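Local coordinates for protein amide synthase (Vibrio cholerae, PDB 1L5A) that acts as a stand-alone nonribosomal peptide synthetase condensation enzyme, probably forming an amide bond between an acyl group and an amine in vibriobactin biosynthesis, at residues S210-L215 and C375-A380; A253-L258 and P280-S285; P259-W264 and L274-L279. One frame throughout, in Å; residues are numbered along the deposited sequence.

Contact 1: S210-L215 and C375-A380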
ATOM      1  N   SER A 210       1.453  -9.341  42.720  1.00 42.14           N
ATOM      2  CA  SER A 210       1.211  -8.044  42.114  1.00 43.24           C
ATOM      3  C   SER A 210       0.933  -6.909  43.091  1.00 43.81           C
ATOM      4  O   SER A 210       0.595  -7.130  44.252  1.00 42.19           O
ATOM      5  CB  SER A 210       0.056  -8.153  41.121  1.00 40.88           C
ATOM      6  OG  SER A 210      -0.066  -6.953  40.393  1.00 48.97           O
ATOM      7  N   LEU A 211       1.095  -5.687  42.592  1.00 46.38           N
ATOM      8  CA  LEU A 211       0.876  -4.475  43.365  1.00 47.07           C
ATOM      9  C   LEU A 211       0.432  -3.397  42.391  1.00 48.31           C
ATOM     10  O   LEU A 211       0.916  -3.342  41.261  1.00 46.74           O
ATOM     11  CB  LEU A 211       2.165  -4.036  44.042  1.00 48.15           C
ATOM     12  CG  LEU A 211       1.972  -3.414  45.417  1.00 57.42           C
ATOM     13  CD1 LEU A 211       1.594  -4.530  46.398  1.00 56.37           C
ATOM     14  CD2 LEU A 211       3.250  -2.704  45.858  1.00 55.97           C
ATOM     15  N   SER A 212      -0.486  -2.541  42.830  1.00 49.65           N
ATOM     16  CA  SER A 212      -0.997  -1.476  41.981  1.00 47.70           C
ATOM     17  C   SER A 212      -0.702  -0.115  42.570  1.00 52.28           C
ATOM     18  O   SER A 212      -0.908   0.111  43.763  1.00 50.60           O
ATOM     19  CB  SER A 212      -2.508  -1.619  41.795  1.00 47.87           C
ATOM     20  OG  SER A 212      -2.841  -2.873  41.223  1.00 55.61           O
ATOM     21  N   TYR A 213      -0.213   0.786  41.723  1.00 55.12           N
ATOM     22  CA  TYR A 213       0.093   2.146  42.128  1.00 60.64           C
ATOM     23  C   TYR A 213      -0.650   3.100  41.205  1.00 63.31           C
ATOM     24  O   TYR A 213      -0.479   3.059  39.988  1.00 62.66           O
ATOM     25  CB  TYR A 213       1.593   2.406  42.050  1.00 65.85           C
ATOM     26  CG  TYR A 213       1.967   3.873  42.166  1.00 79.94           C
ATOM     27  CD1 TYR A 213       1.617   4.624  43.292  1.00 85.94           C
ATOM     28  CD2 TYR A 213       2.696   4.506  41.159  1.00 83.49           C
ATOM     29  CE1 TYR A 213       1.990   5.970  43.409  1.00 88.83           C
ATOM     30  CE2 TYR A 213       3.072   5.845  41.265  1.00 86.63           C
ATOM     31  CZ  TYR A 213       2.719   6.570  42.389  1.00 89.84           C
ATOM     32  OH  TYR A 213       3.109   7.888  42.487  1.00 95.51           O
ATOM     33  N   THR A 214      -1.488   3.951  41.788  1.00 66.11           N
ATOM     34  CA  THR A 214      -2.256   4.908  41.003  1.00 64.69           C
ATOM     35  C   THR A 214      -1.433   6.160  40.762  1.00 64.80           C
ATOM     36  O   THR A 214      -0.960   6.805  41.703  1.00 61.97           O
ATOM     37  CB  THR A 214      -3.570   5.303  41.713  1.00 64.70           C
ATOM     38  OG1 THR A 214      -4.403   4.143  41.868  1.00 65.44           O
ATOM     39  CG2 THR A 214      -4.316   6.344  40.900  1.00 57.60           C
ATOM     40  N   LEU A 215      -1.258   6.491  39.486  1.00 62.57           N
ATOM     41  CA  LEU A 215      -0.490   7.661  39.101  1.00 59.75           C
ATOM     42  C   LEU A 215      -1.208   8.942  39.469  1.00 58.02           C
ATOM     43  O   LEU A 215      -2.419   9.079  39.281  1.00 52.13           O
ATOM     44  CB  LEU A 215      -0.217   7.642  37.598  1.00 59.85           C
ATOM     45  CG  LEU A 215       0.631   6.453  37.149  1.00 62.45           C
ATOM     46  CD1 LEU A 215       0.687   6.416  35.641  1.00 64.80           C
ATOM     47  CD2 LEU A 215       2.031   6.564  37.737  1.00 62.19           C
ATOM     48  N   CYS A 375      -3.666   3.608  36.393  1.00 52.80           N
ATOM     49  CA  CYS A 375      -2.934   2.807  37.374  1.00 54.61           C
ATOM     50  C   CYS A 375      -1.830   1.958  36.740  1.00 51.57           C
ATOM     51  O   CYS A 375      -1.888   1.618  35.553  1.00 53.62           O
ATOM     52  CB  CYS A 375      -3.896   1.896  38.143  1.00 50.39           C
ATOM     53  SG  CYS A 375      -5.261   2.786  38.893  1.00 54.91           S
ATOM     54  N   LEU A 376      -0.818   1.647  37.545  1.00 46.00           N
ATOM     55  CA  LEU A 376       0.304   0.830  37.120  1.00 40.63           C
ATOM     56  C   LEU A 376       0.277  -0.439  37.941  1.00 40.27           C
ATOM     57  O   LEU A 376       0.209  -0.384  39.163  1.00 44.16           O
ATOM     58  CB  LEU A 376       1.630   1.548  37.371  1.00 37.48           C
ATOM     59  CG  LEU A 376       2.869   0.630  37.368  1.00 32.81           C
ATOM     60  CD1 LEU A 376       2.998  -0.065  36.031  1.00 37.58           C
ATOM     61  CD2 LEU A 376       4.120   1.428  37.654  1.00 32.78           C
ATOM     62  N   ASP A 377       0.314  -1.583  37.272  1.00 40.73           N
ATOM     63  CA  ASP A 377       0.313  -2.858  37.963  1.00 37.24           C
ATOM     64  C   ASP A 377       1.635  -3.544  37.690  1.00 42.95           C
ATOM     65  O   ASP A 377       1.984  -3.765  36.528  1.00 41.23           O
ATOM     66  CB  ASP A 377      -0.807  -3.758  37.459  1.00 40.53           C
ATOM     67  CG  ASP A 377      -2.170  -3.128  37.591  1.00 46.27           C
ATOM     68  OD1 ASP A 377      -2.410  -2.423  38.595  1.00 44.74           O
ATOM     69  OD2 ASP A 377      -3.010  -3.358  36.691  1.00 53.30           O
ATOM     70  N   ILE A 378       2.368  -3.874  38.753  1.00 40.47           N
ATOM     71  CA  ILE A 378       3.644  -4.566  38.611  1.00 38.49           C
ATOM     72  C   ILE A 378       3.409  -6.014  39.024  1.00 36.99           C
ATOM     73  O   ILE A 378       3.279  -6.312  40.200  1.00 44.91           O
ATOM     74  CB  ILE A 378       4.725  -3.946  39.512  1.00 39.82           C
ATOM     75  CG1 ILE A 378       4.711  -2.420  39.378  1.00 44.07           C
ATOM     76  CG2 ILE A 378       6.090  -4.476  39.126  1.00 36.38           C
ATOM     77  CD1 ILE A 378       4.938  -1.929  37.985  1.00 52.40           C
ATOM     78  N   THR A 379       3.351  -6.911  38.049  1.00 36.36           N
ATOM     79  CA  THR A 379       3.110  -8.326  38.304  1.00 32.88           C
ATOM     80  C   THR A 379       4.287  -9.218  37.907  1.00 38.78           C
ATOM     81  O   THR A 379       4.864  -9.068  36.829  1.00 36.45           O
ATOM     82  CB  THR A 379       1.888  -8.789  37.526  1.00 34.63           C
ATOM     83  OG1 THR A 379       0.740  -8.093  38.016  1.00 45.81           O
ATOM     84  CG2 THR A 379       1.692 -10.288  37.659  1.00 28.07           C
ATOM     85  N   ALA A 380       4.632 -10.157  38.783  1.00 38.74           N
ATOM     86  CA  ALA A 380       5.729 -11.071  38.515  1.00 34.98           C
ATOM     87  C   ALA A 380       5.323 -12.492  38.831  1.00 35.30           C
ATOM     88  O   ALA A 380       4.495 -12.728  39.703  1.00 38.16           O
ATOM     89  CB  ALA A 380       6.943 -10.697  39.346  1.00 34.57           C
TER

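Contact 2: A253-L258 and P280-S285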
ATOM      1  N   ALA A 253      19.116  -5.526  31.299  1.00 62.06           N
ATOM      2  CA  ALA A 253      18.056  -6.030  30.439  1.00 53.85           C
ATOM      3  C   ALA A 253      17.990  -5.096  29.232  1.00 44.59           C
ATOM      4  O   ALA A 253      17.436  -4.002  29.297  1.00 45.01           O
ATOM      5  CB  ALA A 253      16.726  -6.043  31.186  1.00 54.57           C
ATOM      6  N   PRO A 254      18.589  -5.505  28.115  1.00 40.76           N
ATOM      7  CA  PRO A 254      18.551  -4.638  26.937  1.00 40.52           C
ATOM      8  C   PRO A 254      17.205  -4.610  26.218  1.00 38.27           C
ATOM      9  O   PRO A 254      16.942  -3.708  25.431  1.00 44.86           O
ATOM     10  CB  PRO A 254      19.669  -5.205  26.060  1.00 38.94           C
ATOM     11  CG  PRO A 254      19.650  -6.645  26.398  1.00 37.62           C
ATOM     12  CD  PRO A 254      19.466  -6.666  27.893  1.00 31.48           C
ATOM     13  N   TRP A 255      16.345  -5.582  26.493  1.00 38.81           N
ATOM     14  CA  TRP A 255      15.064  -5.622  25.816  1.00 33.31           C
ATOM     15  C   TRP A 255      13.816  -5.358  26.652  1.00 39.81           C
ATOM     16  O   TRP A 255      13.772  -5.672  27.844  1.00 43.39           O
ATOM     17  CB  TRP A 255      14.915  -6.962  25.133  1.00 28.66           C
ATOM     18  CG  TRP A 255      16.003  -7.267  24.156  1.00 40.45           C
ATOM     19  CD1 TRP A 255      17.108  -8.044  24.364  1.00 37.58           C
ATOM     20  CD2 TRP A 255      16.028  -6.895  22.773  1.00 40.21           C
ATOM     21  NE1 TRP A 255      17.809  -8.194  23.188  1.00 35.87           N
ATOM     22  CE2 TRP A 255      17.167  -7.497  22.198  1.00 38.50           C
ATOM     23  CE3 TRP A 255      15.191  -6.112  21.963  1.00 38.45           C
ATOM     24  CZ2 TRP A 255      17.488  -7.346  20.846  1.00 43.06           C
ATOM     25  CZ3 TRP A 255      15.509  -5.961  20.624  1.00 44.79           C
ATOM     26  CH2 TRP A 255      16.649  -6.579  20.078  1.00 44.70           C
ATOM     27  N   LEU A 256      12.809  -4.762  26.006  1.00 38.88           N
ATOM     28  CA  LEU A 256      11.502  -4.494  26.617  1.00 31.86           C
ATOM     29  C   LEU A 256      10.524  -5.111  25.632  1.00 31.46           C
ATOM     30  O   LEU A 256      10.520  -4.726  24.476  1.00 36.63           O
ATOM     31  CB  LEU A 256      11.206  -3.005  26.696  1.00 27.49           C
ATOM     32  CG  LEU A 256      10.399  -2.501  27.901  1.00 37.42           C
ATOM     33  CD1 LEU A 256       9.661  -1.229  27.492  1.00 30.20           C
ATOM     34  CD2 LEU A 256       9.418  -3.550  28.410  1.00 22.40           C
ATOM     35  N   TRP A 257       9.700  -6.062  26.065  1.00 33.96           N
ATOM     36  CA  TRP A 257       8.757  -6.687  25.155  1.00 27.99           C
ATOM     37  C   TRP A 257       7.429  -5.967  25.156  1.00 36.24           C
ATOM     38  O   TRP A 257       6.958  -5.517  26.206  1.00 38.53           O
ATOM     39  CB  TRP A 257       8.555  -8.155  25.496  1.00 34.84           C
ATOM     40  CG  TRP A 257       9.756  -9.017  25.216  1.00 33.30           C
ATOM     41  CD1 TRP A 257      10.872  -9.151  25.993  1.00 29.88           C
ATOM     42  CD2 TRP A 257       9.959  -9.856  24.072  1.00 34.83           C
ATOM     43  NE1 TRP A 257      11.756 -10.025  25.403  1.00 27.35           N
ATOM     44  CE2 TRP A 257      11.224 -10.472  24.225  1.00 29.62           C
ATOM     45  CE3 TRP A 257       9.196 -10.148  22.930  1.00 31.53           C
ATOM     46  CZ2 TRP A 257      11.745 -11.367  23.283  1.00 33.10           C
ATOM     47  CZ3 TRP A 257       9.714 -11.045  21.988  1.00 36.74           C
ATOM     48  CH2 TRP A 257      10.977 -11.643  22.172  1.00 37.11           C
ATOM     49  N   LEU A 258       6.845  -5.868  23.959  1.00 37.73           N
ATOM     50  CA  LEU A 258       5.573  -5.188  23.707  1.00 35.22           C
ATOM     51  C   LEU A 258       4.583  -6.049  22.966  1.00 32.96           C
ATOM     52  O   LEU A 258       4.955  -6.999  22.267  1.00 35.71           O
ATOM     53  CB  LEU A 258       5.761  -3.994  22.782  1.00 40.21           C
ATOM     54  CG  LEU A 258       6.674  -2.853  23.121  1.00 50.93           C
ATOM     55  CD1 LEU A 258       6.779  -1.960  21.913  1.00 49.27           C
ATOM     56  CD2 LEU A 258       6.108  -2.107  24.310  1.00 53.00           C
ATOM     57  N   PRO A 280      10.151  -7.613  20.499  1.00 33.75           N
ATOM     58  CA  PRO A 280      11.144  -6.998  21.377  1.00 35.19           C
ATOM     59  C   PRO A 280      11.627  -5.632  20.871  1.00 31.92           C
ATOM     60  O   PRO A 280      11.927  -5.467  19.698  1.00 37.83           O
ATOM     61  CB  PRO A 280      12.248  -8.058  21.422  1.00 29.35           C
ATOM     62  CG  PRO A 280      12.218  -8.601  20.032  1.00 31.55           C
ATOM     63  CD  PRO A 280      10.732  -8.745  19.753  1.00 29.77           C
ATOM     64  N   LEU A 281      11.672  -4.668  21.783  1.00 29.45           N
ATOM     65  CA  LEU A 281      12.138  -3.305  21.533  1.00 33.33           C
ATOM     66  C   LEU A 281      13.526  -3.211  22.167  1.00 35.22           C
ATOM     67  O   LEU A 281      13.695  -3.527  23.348  1.00 39.24           O
ATOM     68  CB  LEU A 281      11.215  -2.271  22.216  1.00 24.94           C
ATOM     69  CG  LEU A 281      11.762  -0.835  22.347  1.00 28.71           C
ATOM     70  CD1 LEU A 281      11.822  -0.215  20.972  1.00 28.99           C
ATOM     71  CD2 LEU A 281      10.879   0.022  23.267  1.00 20.89           C
ATOM     72  N   LEU A 282      14.525  -2.806  21.394  1.00 40.08           N
ATOM     73  CA  LEU A 282      15.867  -2.668  21.950  1.00 33.01           C
ATOM     74  C   LEU A 282      15.824  -1.287  22.549  1.00 34.52           C
ATOM     75  O   LEU A 282      15.613  -0.307  21.834  1.00 35.49           O
ATOM     76  CB  LEU A 282      16.928  -2.747  20.859  1.00 31.74           C
ATOM     77  CG  LEU A 282      18.355  -2.918  21.394  1.00 45.50           C
ATOM     78  CD1 LEU A 282      18.394  -4.117  22.344  1.00 35.90           C
ATOM     79  CD2 LEU A 282      19.333  -3.127  20.246  1.00 36.73           C
ATOM     80  N   ARG A 283      15.986  -1.206  23.864  1.00 33.22           N
ATOM     81  CA  ARG A 283      15.912   0.083  24.523  1.00 37.82           C
ATOM     82  C   ARG A 283      17.078   0.965  24.152  1.00 42.81           C
ATOM     83  O   ARG A 283      18.225   0.516  24.091  1.00 44.41           O
ATOM     84  CB  ARG A 283      15.865  -0.094  26.042  1.00 40.03           C
ATOM     85  CG  ARG A 283      14.720  -0.975  26.512  1.00 49.95           C
ATOM     86  CD  ARG A 283      14.680  -1.141  28.032  1.00 53.56           C
ATOM     87  NE  ARG A 283      15.963  -1.572  28.570  1.00 49.75           N
ATOM     88  CZ  ARG A 283      16.894  -0.736  29.011  1.00 55.40           C
ATOM     89  NH1 ARG A 283      16.670   0.577  28.985  1.00 50.10           N
ATOM     90  NH2 ARG A 283      18.052  -1.211  29.454  1.00 51.24           N
ATOM     91  N   LEU A 284      16.773   2.227  23.898  1.00 43.78           N
ATOM     92  CA  LEU A 284      17.791   3.203  23.561  1.00 47.47           C
ATOM     93  C   LEU A 284      18.536   3.631  24.831  1.00 50.75           C
ATOM     94  O   LEU A 284      17.966   3.646  25.925  1.00 49.07           O
ATOM     95  CB  LEU A 284      17.143   4.435  22.930  1.00 43.46           C
ATOM     96  CG  LEU A 284      16.859   4.490  21.427  1.00 47.25           C
ATOM     97  CD1 LEU A 284      16.153   3.231  20.952  1.00 33.55           C
ATOM     98  CD2 LEU A 284      16.029   5.751  21.148  1.00 39.08           C
ATOM     99  N   SER A 285      19.805   3.991  24.673  1.00 50.04           N
ATOM    100  CA  SER A 285      20.612   4.451  25.791  1.00 53.10           C
ATOM    101  C   SER A 285      20.160   5.844  26.230  1.00 52.96           C
ATOM    102  O   SER A 285      19.659   6.624  25.421  1.00 55.57           O
ATOM    103  CB  SER A 285      22.084   4.504  25.389  1.00 52.33           C
ATOM    104  OG  SER A 285      22.846   5.111  26.416  1.00 64.48           O
TER

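Contact 3: P259-W264 and L274-L279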
ATOM      1  N   PRO A 259       3.297  -5.717  23.100  1.00 27.52           N
ATOM      2  CA  PRO A 259       2.322  -6.509  22.369  1.00 28.71           C
ATOM      3  C   PRO A 259       1.852  -5.592  21.231  1.00 31.08           C
ATOM      4  O   PRO A 259       1.376  -4.480  21.494  1.00 36.28           O
ATOM      5  CB  PRO A 259       1.228  -6.768  23.412  1.00 20.32           C
ATOM      6  CG  PRO A 259       1.184  -5.500  24.155  1.00 19.35           C
ATOM      7  CD  PRO A 259       2.662  -5.040  24.249  1.00 21.79           C
ATOM      8  N   PHE A 260       2.056  -6.002  19.981  1.00 24.93           N
ATOM      9  CA  PHE A 260       1.546  -5.209  18.857  1.00 24.84           C
ATOM     10  C   PHE A 260       0.201  -5.866  18.469  1.00 29.23           C
ATOM     11  O   PHE A 260       0.158  -7.035  18.044  1.00 26.35           O
ATOM     12  CB  PHE A 260       2.504  -5.228  17.669  1.00 28.71           C
ATOM     13  CG  PHE A 260       1.899  -4.672  16.409  1.00 35.58           C
ATOM     14  CD1 PHE A 260       1.249  -3.434  16.425  1.00 35.16           C
ATOM     15  CD2 PHE A 260       1.912  -5.409  15.226  1.00 28.76           C
ATOM     16  CE1 PHE A 260       0.619  -2.943  15.288  1.00 31.72           C
ATOM     17  CE2 PHE A 260       1.280  -4.925  14.076  1.00 28.67           C
ATOM     18  CZ  PHE A 260       0.634  -3.691  14.110  1.00 34.87           C
ATOM     19  N   MET A 261      -0.893  -5.126  18.640  1.00 28.00           N
ATOM     20  CA  MET A 261      -2.233  -5.654  18.365  1.00 28.17           C
ATOM     21  C   MET A 261      -2.370  -6.317  16.985  1.00 31.30           C
ATOM     22  O   MET A 261      -3.069  -7.333  16.832  1.00 30.87           O
ATOM     23  CB  MET A 261      -3.275  -4.538  18.513  1.00 34.87           C
ATOM     24  CG  MET A 261      -3.292  -3.863  19.872  1.00 36.14           C
ATOM     25  SD  MET A 261      -3.339  -5.087  21.199  1.00 45.74           S
ATOM     26  CE  MET A 261      -1.855  -4.723  22.125  1.00 48.95           C
ATOM     27  N   ASN A 262      -1.712  -5.738  15.980  1.00 28.55           N
ATOM     28  CA  ASN A 262      -1.767  -6.293  14.641  1.00 24.95           C
ATOM     29  C   ASN A 262      -3.185  -6.129  14.039  1.00 28.86           C
ATOM     30  O   ASN A 262      -3.640  -6.963  13.264  1.00 28.54           O
ATOM     31  CB  ASN A 262      -1.349  -7.758  14.719  1.00 18.22           C
ATOM     32  CG  ASN A 262      -0.613  -8.219  13.486  1.00 34.52           C
ATOM     33  OD1 ASN A 262       0.136  -7.471  12.871  1.00 32.26           O
ATOM     34  ND2 ASN A 262      -0.818  -9.473  13.122  1.00 51.15           N
ATOM     35  N   ARG A 263      -3.864  -5.045  14.416  1.00 28.11           N
ATOM     36  CA  ARG A 263      -5.210  -4.713  13.937  1.00 36.81           C
ATOM     37  C   ARG A 263      -5.102  -3.501  13.013  1.00 39.20           C
ATOM     38  O   ARG A 263      -5.989  -3.229  12.214  1.00 34.06           O
ATOM     39  CB  ARG A 263      -6.133  -4.315  15.097  1.00 36.97           C
ATOM     40  CG  ARG A 263      -6.263  -5.333  16.213  1.00 37.13           C
ATOM     41  CD  ARG A 263      -7.261  -6.387  15.870  1.00 25.40           C
ATOM     42  NE  ARG A 263      -7.239  -7.467  16.844  1.00 34.03           N
ATOM     43  CZ  ARG A 263      -8.157  -8.425  16.917  1.00 34.15           C
ATOM     44  NH1 ARG A 263      -9.192  -8.429  16.075  1.00 31.17           N
ATOM     45  NH2 ARG A 263      -8.015  -9.413  17.793  1.00 24.79           N
ATOM     46  N   TRP A 264      -4.004  -2.767  13.157  1.00 43.31           N
ATOM     47  CA  TRP A 264      -3.733  -1.563  12.381  1.00 39.15           C
ATOM     48  C   TRP A 264      -3.785  -1.757  10.868  1.00 35.24           C
ATOM     49  O   TRP A 264      -3.071  -2.586  10.306  1.00 31.27           O
ATOM     50  CB  TRP A 264      -2.377  -1.005  12.794  1.00 45.05           C
ATOM     51  CG  TRP A 264      -2.007   0.250  12.103  1.00 46.79           C
ATOM     52  CD1 TRP A 264      -2.850   1.222  11.653  1.00 41.90           C
ATOM     53  CD2 TRP A 264      -0.682   0.694  11.808  1.00 50.73           C
ATOM     54  NE1 TRP A 264      -2.132   2.250  11.091  1.00 44.36           N
ATOM     55  CE2 TRP A 264      -0.796   1.954  11.172  1.00 49.09           C
ATOM     56  CE3 TRP A 264       0.595   0.150  12.018  1.00 43.77           C
ATOM     57  CZ2 TRP A 264       0.320   2.682  10.740  1.00 45.08           C
ATOM     58  CZ3 TRP A 264       1.703   0.870  11.588  1.00 50.32           C
ATOM     59  CH2 TRP A 264       1.557   2.127  10.955  1.00 49.33           C
ATOM     60  N   LEU A 274      -7.541 -14.005  17.329  1.00 27.52           N
ATOM     61  CA  LEU A 274      -6.190 -13.967  17.862  1.00 21.64           C
ATOM     62  C   LEU A 274      -5.224 -13.338  16.863  1.00 23.80           C
ATOM     63  O   LEU A 274      -4.929 -13.904  15.802  1.00 19.25           O
ATOM     64  CB  LEU A 274      -5.701 -15.379  18.214  1.00 18.93           C
ATOM     65  CG  LEU A 274      -4.206 -15.445  18.565  1.00 19.90           C
ATOM     66  CD1 LEU A 274      -3.903 -14.408  19.652  1.00 21.85           C
ATOM     67  CD2 LEU A 274      -3.818 -16.853  19.032  1.00 20.16           C
ATOM     68  N   MET A 275      -4.713 -12.166  17.199  1.00 20.85           N
ATOM     69  CA  MET A 275      -3.775 -11.533  16.290  1.00 30.12           C
ATOM     70  C   MET A 275      -2.583 -10.876  16.984  1.00 28.28           C
ATOM     71  O   MET A 275      -1.580 -10.592  16.342  1.00 26.95           O
ATOM     72  CB  MET A 275      -4.503 -10.488  15.419  1.00 30.73           C
ATOM     73  CG  MET A 275      -5.496 -11.058  14.416  1.00 29.52           C
ATOM     74  SD  MET A 275      -7.211 -11.190  15.025  1.00 32.20           S
ATOM     75  CE  MET A 275      -7.950 -12.044  13.635  1.00 27.95           C
ATOM     76  N   VAL A 276      -2.693 -10.645  18.289  1.00 23.47           N
ATOM     77  CA  VAL A 276      -1.638  -9.982  19.026  1.00 20.04           C
ATOM     78  C   VAL A 276      -0.286 -10.679  18.818  1.00 25.36           C
ATOM     79  O   VAL A 276      -0.199 -11.909  18.737  1.00 21.66           O
ATOM     80  CB  VAL A 276      -2.017  -9.869  20.551  1.00 15.80           C
ATOM     81  CG1 VAL A 276      -2.035 -11.241  21.229  1.00 11.13           C
ATOM     82  CG2 VAL A 276      -1.067  -8.959  21.235  1.00 18.31           C
ATOM     83  N   ASN A 277       0.772  -9.882  18.726  1.00 28.28           N
ATOM     84  CA  ASN A 277       2.112 -10.408  18.480  1.00 27.78           C
ATOM     85  C   ASN A 277       3.082  -9.745  19.441  1.00 31.82           C
ATOM     86  O   ASN A 277       3.073  -8.519  19.621  1.00 35.94           O
ATOM     87  CB  ASN A 277       2.485 -10.108  17.023  1.00 26.64           C
ATOM     88  CG  ASN A 277       3.750 -10.817  16.562  1.00 32.18           C
ATOM     89  OD1 ASN A 277       4.083 -11.894  17.040  1.00 29.33           O
ATOM     90  ND2 ASN A 277       4.440 -10.221  15.588  1.00 27.53           N
ATOM     91  N   SER A 278       3.911 -10.560  20.077  1.00 36.56           N
ATOM     92  CA  SER A 278       4.897 -10.066  21.044  1.00 33.75           C
ATOM     93  C   SER A 278       6.196  -9.718  20.342  1.00 31.24           C
ATOM     94  O   SER A 278       6.808 -10.562  19.684  1.00 36.12           O
ATOM     95  CB  SER A 278       5.164 -11.134  22.100  1.00 37.20           C
ATOM     96  OG  SER A 278       3.977 -11.463  22.782  1.00 34.52           O
ATOM     97  N   LEU A 279       6.637  -8.483  20.507  1.00 27.81           N
ATOM     98  CA  LEU A 279       7.853  -8.050  19.839  1.00 31.50           C
ATOM     99  C   LEU A 279       8.859  -7.403  20.774  1.00 30.33           C
ATOM    100  O   LEU A 279       8.499  -6.729  21.742  1.00 21.23           O
ATOM    101  CB  LEU A 279       7.502  -7.070  18.705  1.00 28.50           C
ATOM    102  CG  LEU A 279       6.500  -7.626  17.687  1.00 29.90           C
ATOM    103  CD1 LEU A 279       5.965  -6.501  16.798  1.00 31.56           C
ATOM    104  CD2 LEU A 279       7.163  -8.693  16.875  1.00 13.53           C
TER
HETATM  105  O   HOH W   1      -0.811 -12.335  14.224  1.00 26.55           O

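Contact 1: S210-L215 and C375-A380
S212 and Y213, on strand 208-214 at one edge of a four-stranded mixed sheet, pair antiparallel with D377 and L376 of strand 374-381, an inner strand of the same condensation-domain sheet. Y213 and L376 form a hydrogen-bonded pair: Y213 N donates to L376 O at 2.8 Å, with the N-H...O angle at 167°, and L376 N returns a bond to Y213 O at 2.8 Å. Side chains alternate between the two faces. S210 and S212 face T379 and D377, so hydroxyls meet a hydroxyl and a carboxylate. S212 OG donates to D377 OD1 at 2.7 Å, approaching from above the carboxylate plane. Its hydroxyl lies beside its own backbone N (chi1 -58°), and CG of D377 is turned the same way on its residue, which brings the two groups together. Further along, the S210 OG and T379 OG1 hydroxyls share a hydrogen bond of 2.8 Å. The other face is apolar, and its inner-strand residues L376 and I378 are buried; Y213 packs on P398 and L376 on F397 of helix 387-409. Serines suit the solvent-facing side of the edge strand: short hydroxyls reach a neighbour across the strands and also tolerate water. D377 OD1 also makes a salt bridge with R367 on the adjoining strand 362-368, so one carboxylate oxygen serves two strands; the arginine would be expected to stabilise its negative charge.

Contact 2: A253-L258 and P280-S285
Strands 255-258 and 280-282 run antiparallel at 145°, with L256 and L281 as the hydrogen-bonded pair: L256 N donates to L281 O at 3.1 Å and L281 N to L256 O at 2.9 Å. W255, W257, P280 and L282 share one face. P280 CB sits over the six-membered ring of W257, 4° off the ring normal, a CH-pi contact in which the two side chains lie side by side. The same CB reaches W255 CE3 at 3.6 Å, so the proline is held between two indoles. Proline suits this non-hydrogen-bonded position because no N-H is needed there for the opposing strand. L282 crosses W255 obliquely; its CD1 stands over the centre of the six-membered ring, 3.5 Å from the centroid, while W255 NE1 bonds to P192 O. These strands are the two arms of a beta hairpin with a long connection, and W257 also makes backbone hydrogen bonds to P332 and I334. L256 and L281 face the other way, toward helices 234-249 and 291-307 respectively. Past the paired strands, R283 N donates to P254 O at 3.1 Å. The R283 side chain bends at chi3 (-52°), swinging NE back to grip A253 O side-on: NE and NH2 each lie 2.9 Å from this oxygen, which is almost in the guanidinium plane. NH1 forms a salt bridge with E247 of helix 234-249.

Contact 3: P259-W264 and L274-L279
F260 and N277 make the closely fitted part, the end of a hairpin's paired region: F260 N donates to N277 O at 2.7 Å, and N277 N to F260 O at 3.0 Å. L279 CD1 closes on F260 CB at 3.8 Å. The buried N277 amide, donor and acceptor in one, bonds to the backbone of G309, Y311 and I313. Beyond F260 the chain turns through N262, whose positive phi asparagine tolerates well, and R263 crosses M275 at about a right angle. M275 SD lies over one face of the R263 guanidinium, 3.4 Å from NH2; the bend at chi2 (92°) carries the sulfur there. The polarisable thioether suits the flat cation, whose NH1 bonds to A268 O. P259 CB still meets V276 CG2 at 3.8 Å, but M261 CE stands a looser 4.4 Å from the same methyl, on the partly exposed side. Near N262 a water donates to M275 O at 2.8 Å and weakly accepts from N262 ND2. D130 of the HHxxxDG condensation signature forms a salt bridge with R263 NH2 and accepts from M275 N and V276 N. Helix 131-150 touches M261 and R263, helix 161-172 covers M275, and strand 333-337 packs against P259 and S278.

Overall arrangement
Contacts 2 and 3 are consecutive parts of one hairpin, 255-260 with 277-282, their centres 17 Å apart and joined where L258 O lies 2.9 Å from L279 N, probably hydrogen-bonded. Contact 2 is its outer part, while contact 3 lies nearer the middle of the chain and meets D130 of the HHxxxDG signature, which in this family marks the active-site region. Contact 1, in another sheet, touches neither: its centre lies 20 Å from that of contact 2 and 23 Å from that of contact 3. Strand 333-337, in that sheet, is tied to the hairpin by a W257-I334 backbone hydrogen bond and by packing. Along the chain, contact 1 encloses contact 2, which encloses contact 3.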